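Local coordinates for KmHsv2 (Kluyveromyces marxianus, PDB 3VU4), which probably binds phosphoinositides as a seven-bladed beta-propeller of the PROPPIN type, akin to the autophagy protein Atg18, at residues A[44-47]-A[52-55]. Numbering follows the deposited sequence.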
# COMPACT_ATOMS: atom_id res chain seq x y z
N ILE A 44 -11.17 12.30 7.23
CA ILE A 44 -10.01 11.61 7.76
C ILE A 44 -10.44 10.80 8.96
O ILE A 44 -11.21 11.28 9.80
CB ILE A 44 -8.91 12.59 8.18
CG1 ILE A 44 -8.46 13.42 6.98
CG2 ILE A 44 -7.72 11.83 8.76
CD1 ILE A 44 -7.48 14.53 7.33
N TYR A 45 -9.97 9.56 9.05
CA TYR A 45 -10.31 8.68 10.16
C TYR A 45 -9.09 8.02 10.76
O TYR A 45 -8.00 8.02 10.18
CB TYR A 45 -11.24 7.55 9.70
CG TYR A 45 -12.43 7.98 8.87
CD1 TYR A 45 -12.28 8.38 7.53
CD2 TYR A 45 -13.72 7.97 9.42
CE1 TYR A 45 -13.38 8.76 6.77
CE2 TYR A 45 -14.82 8.35 8.67
CZ TYR A 45 -14.65 8.74 7.35
OH TYR A 45 -15.75 9.10 6.60
N ASN A 46 -9.28 7.46 11.95
CA ASN A 46 -8.24 6.71 12.61
C ASN A 46 -8.63 5.31 12.17
O ASN A 46 -9.82 5.00 12.13
CB ASN A 46 -8.38 6.83 14.12
CG ASN A 46 -7.17 7.42 14.75
OD1 ASN A 46 -6.84 8.59 14.52
ND2 ASN A 46 -6.46 6.63 15.56
N VAL A 47 -7.66 4.47 11.82
CA VAL A 47 -8.01 3.12 11.39
C VAL A 47 -8.20 2.16 12.56
O VAL A 47 -9.04 1.26 12.49
CB VAL A 47 -6.96 2.55 10.41
CG1 VAL A 47 -6.93 3.40 9.15
CG2 VAL A 47 -5.61 2.52 11.05
N HIS A 52 -13.85 8.72 13.30
CA HIS A 52 -13.89 9.87 12.39
C HIS A 52 -13.25 11.02 13.14
O HIS A 52 -13.73 11.40 14.21
CB HIS A 52 -15.33 10.23 12.03
CG HIS A 52 -15.44 11.20 10.89
ND1 HIS A 52 -16.66 11.64 10.41
CD2 HIS A 52 -14.50 11.79 10.13
CE1 HIS A 52 -16.45 12.45 9.39
NE2 HIS A 52 -15.15 12.56 9.19
N ILE A 53 -12.17 11.57 12.60
CA ILE A 53 -11.48 12.66 13.28
C ILE A 53 -11.55 14.00 12.57
O ILE A 53 -11.13 15.01 13.13
CB ILE A 53 -10.00 12.30 13.55
CG1 ILE A 53 -9.27 12.02 12.24
CG2 ILE A 53 -9.92 11.10 14.47
CD1 ILE A 53 -7.87 11.48 12.46
N MET A 54 -12.07 14.04 11.35
CA MET A 54 -12.17 15.30 10.64
C MET A 54 -12.96 15.30 9.35
O MET A 54 -12.95 14.33 8.59
CB MET A 54 -10.78 15.86 10.35
CG MET A 54 -10.82 17.25 9.74
SD MET A 54 -9.19 17.88 9.37
CE MET A 54 -8.53 18.17 11.05
N SER A 55 -13.63 16.42 9.10
CA SER A 55 -14.42 16.62 7.90
C SER A 55 -14.05 17.99 7.34
O SER A 55 -13.65 18.88 8.09
CB SER A 55 -15.91 16.58 8.23
OG SER A 55 -16.69 16.71 7.06
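Two consecutive amides of one strand, those of I53 and M54, converge on a single carbonyl, I44 O. The bond from I53 N to I44 O is 3.0 Å long and fairly straight (159°), whereas the one from M54 N to the same oxygen is weak at 3.3 Å. I44 N in turn donates to M54 O over 3.0 Å, completing the hydrogen-bonded pair of I44 with M54. One extra residue is thereby fitted into 52-55, and the next pair along, Y45 with H52, is non-hydrogen-bonded.

On the sheet face of Y45 and H52 the two rings form an offset stack, centroids 4.5 Å apart and planes inclined by 22°. It is the CE2 side of the tyrosine that overlaps the imidazole, rim over rim. H52 carries CG anti to its own N (chi1 -168°), which lays the imidazole alongside the bulge: its edge carbon CD2 lies 3.3 Å from I44 O, close to the ring plane, and NE2 makes weak hydrogen bonds to M54 O and to the carboxylate of E43. Y45 OH is bonded to the carbonyl of M354, tying the stack to the C-terminal tail.

I44 and M54 are directed to the other face. I53 starts out toward neither face, but its CD1 comes back across the strand gap to I44 CG2 (3.7 Å) and also touches N46 OD1, an oxygen held by R69, while I44 CD1 only loosely approaches M54 SD at 4.3 Å. Buried I44 and Y45 also pack on strand 33-37, whereas I53 is exposed. The arrangement is a classic beta bulge in the hairpin of strands 41-47 and 50-57, the third and fourth strands of one four-stranded antiparallel blade in this beta-propeller.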